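Local coordinates for protein CurH (Lyngbya majuscula, PDB 3KG7) that probably catalyses the dehydration of beta-hydroxyacyl intermediates as the dehydratase domain of the CurH module in curacin polyketide synthesis, at residues C[87-92]-C[114-119]; C[91-96]-C[102-107]. All coordinates share one frame; numbering follows the deposited sequence.

In the fold
Both contacts start from strand 86-92 and reach the surface of the sheet that is turned to the second subunit, with centres 11 Å apart. Contact 2 joins this strand to its direct neighbour 101-109 and is ruled by backbone hydrogen bonds, with buried Leu92 and Val103 on one face and Met91, His93 and Glu104 on the other. Contact 1 steps over 101-109 to the start of strand 117-124; no hydrogen bond crosses it, and Trp116 supplies about half of the buried area. It buries 163 Å² against 323 Å² in contact 2. Both are partly buried, and a probable backbone bond from Gln117 N to Ser107 O connects them.

Contact 1 of 2, residues C[87-92]-C[114-119]; sequences ETQLML and EEWQQH
Trp116 brings the six-membered end of its indole to Glu87 and Gln89, spanning a gap too wide for backbone pairing: the CA atoms of Glu87 and Trp116 are 9.2 Å apart. The ring swings across the intervening strand 101-109 because CG of Trp116 stands anti to its carbonyl carbon and beside the backbone N (chi1 -70°), which carries CZ3 and CH2 toward strand 86-92. The benzo end is inserted between the side chains of Glu87 and Gln89, one on each side of the indole plane, and both approach obliquely. On the Glu87 side, CZ3 of Trp116 also lies 3.4 Å from the backbone O of Glu87. With CG anti to the backbone N, the extended chain of Glu87 carries its carboxylate to the CH2/CZ2 corner of the ring, OE2 of Glu87 lying 3.6 Å from CH2 of Trp116. The two planes are almost perpendicular, 86° apart. This carboxylate is held by a salt bridge from OE2 to Arg108. Gln89 extends from the same sheet face and crosses the indole at about a right angle, its amide turned 45° to the ring and NE2 of Gln89 3.9 Å from CH2 of Trp116. The Gln89 amide is fixed by the second subunit, where NE2 bonds to the O of Glu17 and OE1 to the N of Ala19; that Ala19 also packs on Trp116. Replacing Trp116 with an alanine would probably open a gap between Glu87, Gln89 and Ala19 of the second subunit and strip the Glu87-Arg108 pair of its aromatic neighbour. A loop tryptophan just before strand 117-124 thus reaches over strand 101-109 to strand 86-92, on the antiparallel sheet of one hotdog unit of the double hotdog fold, facing the second subunit.

Contact 2 of 2, residues C[91-96]-C[102-107]; sequences MLHTAD and FVEVFS
Met91 and Glu104 form an antiparallel hydrogen-bonded pair, their backbones joined in both directions, with Met91 N to Glu104 O almost straight at 2.8 Å. The return bond, Glu104 N to Met91 O, measures 3.0 Å. Next along, Leu92 and Val103 are a non-hydrogen-bonded pair, where the CA-H of Val103 points at Met91 O. One residue on, His93 N donates to Phe102 O at 2.8 Å. The same carbonyl oxygen takes a second, weak bond from ND1 of the His93 ring. CG of His93 is anti to the carbonyl carbon (chi1 -67°), which puts the ring on the side of its own N, where ND1 reaches the oxygen that the N already holds. The imidazole thereby turns an edge to Phe102 O, while CG of Met91, a selenomethionine, lies over one of its faces. Phe102 runs side by side with His93 in the same direction; the ring planes are close to parallel, 28° apart, yet slid so far that they barely overlap, and the centroids are 5.4 Å from each other. At CE1 of His93, the ring atom next to ND1, OE2 of Glu104 comes to 3.3 Å, near the ring plane, with the carboxylate turned steeply against the ring at 78°. On the face of Leu92 and Val103 the contact between the segments is apolar: CD1 of Leu92 meets CG2 of Val103 at 3.7 Å, and Val103 continues onto Leu90 and onto Thr58 of helix 52-62. Beyond His93 the chain turns back, with OD2 of Asp96 accepting a hydrogen bond from Lys100 N. The whole is the loop end of a beta hairpin, strands 86-92 and 101-109, with one face packed against a helix as in the hotdog fold and Met91 and Glu104 on the other touching Ser20 of the second subunit.

Contact 1 of 2, residues C[87-92]-C[114-119]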
loop_
_atom_site.group_PDB
_atom_site.type_symbol
_atom_site.label_atom_id
_atom_site.label_comp_id
_atom_site.label_asym_id
_atom_site.label_seq_id
_atom_site.Cartn_x
_atom_site.Cartn_y
_atom_site.Cartn_z
ATOM N N GLU C 87 -1.817 14.429 -1.169
ATOM C CA GLU C 87 -1.591 12.992 -1.224
ATOM C C GLU C 87 -2.720 12.303 -0.451
ATOM O O GLU C 87 -2.811 12.444 0.765
ATOM C CB GLU C 87 -0.244 12.723 -0.562
ATOM C CG GLU C 87 0.307 11.322 -0.681
ATOM C CD GLU C 87 1.717 11.215 -0.103
ATOM O OE1 GLU C 87 2.504 12.176 -0.274
ATOM O OE2 GLU C 87 2.033 10.176 0.513
ATOM N N THR C 88 -3.577 11.572 -1.154
ATOM C CA THR C 88 -4.800 11.046 -0.560
ATOM C C THR C 88 -4.802 9.517 -0.502
ATOM O O THR C 88 -4.304 8.863 -1.408
ATOM C CB THR C 88 -6.016 11.565 -1.343
ATOM O OG1 THR C 88 -5.841 12.967 -1.602
ATOM C CG2 THR C 88 -7.299 11.359 -0.566
ATOM N N GLN C 89 -5.350 8.957 0.572
ATOM C CA GLN C 89 -5.386 7.509 0.756
ATOM C C GLN C 89 -6.729 7.076 1.309
ATOM O O GLN C 89 -7.151 7.555 2.364
ATOM C CB GLN C 89 -4.270 7.051 1.695
ATOM C CG GLN C 89 -2.882 7.095 1.077
ATOM C CD GLN C 89 -1.840 6.344 1.881
ATOM O OE1 GLN C 89 -2.147 5.730 2.899
ATOM N NE2 GLN C 89 -0.593 6.395 1.427
ATOM N N LEU C 90 -7.407 6.190 0.579
ATOM C CA LEU C 90 -8.623 5.552 1.071
ATOM C C LEU C 90 -8.240 4.142 1.486
ATOM O O LEU C 90 -7.744 3.361 0.666
ATOM C CB LEU C 90 -9.703 5.529 -0.009
ATOM C CG LEU C 90 -11.071 4.956 0.375
ATOM C CD1 LEU C 90 -12.178 5.566 -0.479
ATOM C CD2 LEU C 90 -11.094 3.429 0.272
HETATM N N MSE C 91 -8.452 3.825 2.758
HETATM C CA MSE C 91 -8.054 2.543 3.310
HETATM C C MSE C 91 -9.288 1.665 3.554
HETATM O O MSE C 91 -10.187 2.021 4.326
HETATM C CB MSE C 91 -7.234 2.779 4.584
HETATM C CG MSE C 91 -6.824 1.532 5.371
HETATM SE SE MSE C 91 -5.396 0.454 4.555
HETATM C CE MSE C 91 -4.269 0.257 6.148
ATOM N N LEU C 92 -9.336 0.534 2.860
ATOM C CA LEU C 92 -10.447 -0.403 2.973
ATOM C C LEU C 92 -9.982 -1.589 3.790
ATOM O O LEU C 92 -9.172 -2.398 3.329
ATOM C CB LEU C 92 -10.914 -0.841 1.585
ATOM C CG LEU C 92 -11.910 -1.983 1.404
ATOM C CD1 LEU C 92 -13.287 -1.538 1.823
ATOM C CD2 LEU C 92 -11.922 -2.416 -0.042
ATOM N N GLU C 114 3.320 17.091 5.490
ATOM C CA GLU C 114 2.695 17.455 6.764
ATOM C C GLU C 114 2.152 16.203 7.470
ATOM O O GLU C 114 2.340 15.084 6.985
ATOM C CB GLU C 114 1.567 18.453 6.495
ATOM C CG GLU C 114 1.297 19.443 7.620
ATOM C CD GLU C 114 0.356 20.569 7.197
ATOM O OE1 GLU C 114 -0.622 20.299 6.453
ATOM O OE2 GLU C 114 0.596 21.726 7.615
ATOM N N GLU C 115 1.491 16.383 8.614
ATOM C CA GLU C 115 0.866 15.256 9.300
ATOM C C GLU C 115 -0.466 14.897 8.636
ATOM O O GLU C 115 -1.171 15.774 8.117
ATOM C CB GLU C 115 0.699 15.549 10.795
ATOM C CG GLU C 115 0.790 14.307 11.686
ATOM C CD GLU C 115 2.096 13.538 11.503
ATOM O OE1 GLU C 115 3.172 14.086 11.851
ATOM O OE2 GLU C 115 2.036 12.383 11.011
ATOM N N TRP C 116 -0.788 13.602 8.647
ATOM C CA TRP C 116 -1.978 13.088 7.984
ATOM C C TRP C 116 -3.251 13.602 8.651
ATOM O O TRP C 116 -3.358 13.601 9.876
ATOM C CB TRP C 116 -1.982 11.559 8.000
ATOM C CG TRP C 116 -0.964 10.871 7.122
ATOM C CD1 TRP C 116 0.201 10.285 7.530
ATOM C CD2 TRP C 116 -1.041 10.657 5.699
ATOM N NE1 TRP C 116 0.863 9.734 6.453
ATOM C CE2 TRP C 116 0.124 9.947 5.319
ATOM C CE3 TRP C 116 -1.978 10.995 4.709
ATOM C CZ2 TRP C 116 0.371 9.561 3.993
ATOM C CZ3 TRP C 116 -1.724 10.619 3.388
ATOM C CH2 TRP C 116 -0.560 9.911 3.046
ATOM N N GLN C 117 -4.207 14.028 7.828
ATOM C CA GLN C 117 -5.491 14.534 8.284
ATOM C C GLN C 117 -6.562 13.578 7.811
ATOM O O GLN C 117 -6.556 13.174 6.656
ATOM C CB GLN C 117 -5.758 15.915 7.682
ATOM C CG GLN C 117 -4.709 16.986 8.010
ATOM C CD GLN C 117 -5.074 18.363 7.455
ATOM O OE1 GLN C 117 -6.244 18.768 7.459
ATOM N NE2 GLN C 117 -4.072 19.088 6.983
ATOM N N GLN C 118 -7.487 13.222 8.694
ATOM C CA GLN C 118 -8.582 12.345 8.307
ATOM C C GLN C 118 -9.779 13.157 7.817
ATOM O O GLN C 118 -10.108 14.196 8.379
ATOM C CB GLN C 118 -8.972 11.416 9.456
ATOM C CG GLN C 118 -9.636 10.112 8.990
ATOM C CD GLN C 118 -10.217 9.288 10.125
ATOM O OE1 GLN C 118 -9.684 9.279 11.238
ATOM N NE2 GLN C 118 -11.320 8.590 9.848
ATOM N N HIS C 119 -10.423 12.676 6.766
ATOM C CA HIS C 119 -11.558 13.373 6.195
ATOM C C HIS C 119 -12.864 12.598 6.355
ATOM O O HIS C 119 -13.944 13.199 6.460
ATOM C CB HIS C 119 -11.275 13.709 4.734
ATOM C CG HIS C 119 -10.017 14.494 4.544
ATOM N ND1 HIS C 119 -9.890 15.807 4.951
ATOM C CD2 HIS C 119 -8.823 14.149 4.009
ATOM C CE1 HIS C 119 -8.674 16.236 4.671
ATOM N NE2 HIS C 119 -8.008 15.250 4.096
#

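Contact 2 of 2, residues C[91-96]-C[102-107]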
loop_
_atom_site.group_PDB
_atom_site.type_symbol
_atom_site.label_atom_id
_atom_site.label_comp_id
_atom_site.label_asym_id
_atom_site.label_seq_id
_atom_site.Cartn_x
_atom_site.Cartn_y
_atom_site.Cartn_z
HETATM N N MSE C 91 -8.452 3.825 2.758
HETATM C CA MSE C 91 -8.054 2.543 3.310
HETATM C C MSE C 91 -9.288 1.665 3.554
HETATM O O MSE C 91 -10.187 2.021 4.326
HETATM C CB MSE C 91 -7.234 2.779 4.584
HETATM C CG MSE C 91 -6.824 1.532 5.371
HETATM SE SE MSE C 91 -5.396 0.454 4.555
HETATM C CE MSE C 91 -4.269 0.257 6.148
ATOM N N LEU C 92 -9.336 0.534 2.860
ATOM C CA LEU C 92 -10.447 -0.403 2.973
ATOM C C LEU C 92 -9.982 -1.589 3.790
ATOM O O LEU C 92 -9.172 -2.398 3.329
ATOM C CB LEU C 92 -10.914 -0.841 1.585
ATOM C CG LEU C 92 -11.910 -1.983 1.404
ATOM C CD1 LEU C 92 -13.287 -1.538 1.823
ATOM C CD2 LEU C 92 -11.922 -2.416 -0.042
ATOM N N HIS C 93 -10.483 -1.684 5.013
ATOM C CA HIS C 93 -9.990 -2.706 5.920
ATOM C C HIS C 93 -10.487 -4.088 5.572
ATOM O O HIS C 93 -11.471 -4.251 4.846
ATOM C CB HIS C 93 -10.304 -2.351 7.366
ATOM C CG HIS C 93 -9.568 -1.151 7.847
ATOM N ND1 HIS C 93 -10.072 0.124 7.727
ATOM C CD2 HIS C 93 -8.352 -1.023 8.425
ATOM C CE1 HIS C 93 -9.207 0.989 8.229
ATOM N NE2 HIS C 93 -8.153 0.318 8.657
ATOM N N THR C 94 -9.780 -5.093 6.062
ATOM C CA THR C 94 -10.190 -6.462 5.832
ATOM C C THR C 94 -11.459 -6.728 6.659
ATOM O O THR C 94 -11.595 -6.241 7.790
ATOM C CB THR C 94 -9.023 -7.444 6.124
ATOM O OG1 THR C 94 -9.422 -8.786 5.820
ATOM C CG2 THR C 94 -8.534 -7.342 7.577
ATOM N N ALA C 95 -12.406 -7.459 6.079
ATOM C CA ALA C 95 -13.699 -7.693 6.730
ATOM C C ALA C 95 -13.523 -8.314 8.112
ATOM O O ALA C 95 -12.650 -9.165 8.318
ATOM C CB ALA C 95 -14.577 -8.564 5.867
ATOM N N ASP C 96 -14.350 -7.873 9.055
ATOM C CA ASP C 96 -14.291 -8.363 10.429
ATOM C C ASP C 96 -15.138 -9.632 10.640
ATOM O O ASP C 96 -15.579 -10.259 9.676
ATOM C CB ASP C 96 -14.673 -7.240 11.410
ATOM C CG ASP C 96 -16.125 -6.783 11.267
ATOM O OD1 ASP C 96 -16.387 -5.577 11.416
ATOM O OD2 ASP C 96 -17.020 -7.617 11.032
ATOM N N PHE C 102 -14.368 -1.727 7.409
ATOM C CA PHE C 102 -14.148 -0.349 7.825
ATOM C C PHE C 102 -13.409 0.398 6.710
ATOM O O PHE C 102 -12.548 -0.175 6.031
ATOM C CB PHE C 102 -13.364 -0.315 9.137
ATOM C CG PHE C 102 -13.368 1.018 9.816
ATOM C CD1 PHE C 102 -14.562 1.699 10.043
ATOM C CD2 PHE C 102 -12.173 1.594 10.252
ATOM C CE1 PHE C 102 -14.559 2.943 10.677
ATOM C CE2 PHE C 102 -12.162 2.829 10.893
ATOM C CZ PHE C 102 -13.353 3.507 11.106
ATOM N N VAL C 103 -13.773 1.658 6.499
ATOM C CA VAL C 103 -13.142 2.487 5.474
ATOM C C VAL C 103 -12.745 3.814 6.096
ATOM O O VAL C 103 -13.514 4.402 6.862
ATOM C CB VAL C 103 -14.097 2.752 4.281
ATOM C CG1 VAL C 103 -13.457 3.697 3.260
ATOM C CG2 VAL C 103 -14.527 1.441 3.604
ATOM N N GLU C 104 -11.540 4.280 5.788
ATOM C CA GLU C 104 -11.125 5.604 6.246
ATOM C C GLU C 104 -10.341 6.337 5.165
ATOM O O GLU C 104 -9.597 5.716 4.411
ATOM C CB GLU C 104 -10.371 5.523 7.578
ATOM C CG GLU C 104 -9.248 4.504 7.604
ATOM C CD GLU C 104 -8.726 4.212 9.007
ATOM O OE1 GLU C 104 -9.439 4.478 10.000
ATOM O OE2 GLU C 104 -7.588 3.701 9.111
ATOM N N VAL C 105 -10.553 7.649 5.079
ATOM C CA VAL C 105 -9.904 8.491 4.074
ATOM C C VAL C 105 -9.011 9.521 4.752
ATOM O O VAL C 105 -9.475 10.317 5.572
ATOM C CB VAL C 105 -10.937 9.216 3.177
ATOM C CG1 VAL C 105 -10.247 10.236 2.255
ATOM C CG2 VAL C 105 -11.775 8.202 2.369
ATOM N N PHE C 106 -7.728 9.489 4.403
ATOM C CA PHE C 106 -6.724 10.411 4.929
ATOM C C PHE C 106 -6.080 11.183 3.785
ATOM O O PHE C 106 -6.023 10.684 2.656
ATOM C CB PHE C 106 -5.617 9.629 5.649
ATOM C CG PHE C 106 -6.024 9.054 6.979
ATOM C CD1 PHE C 106 -5.593 9.643 8.163
ATOM C CD2 PHE C 106 -6.814 7.909 7.053
ATOM C CE1 PHE C 106 -5.959 9.111 9.409
ATOM C CE2 PHE C 106 -7.189 7.372 8.293
ATOM C CZ PHE C 106 -6.760 7.970 9.468
ATOM N N SER C 107 -5.597 12.391 4.074
ATOM C CA SER C 107 -4.705 13.091 3.157
ATOM C C SER C 107 -3.681 13.916 3.911
ATOM O O SER C 107 -3.879 14.233 5.080
ATOM C CB SER C 107 -5.472 13.957 2.156
ATOM O OG SER C 107 -6.060 15.075 2.779
#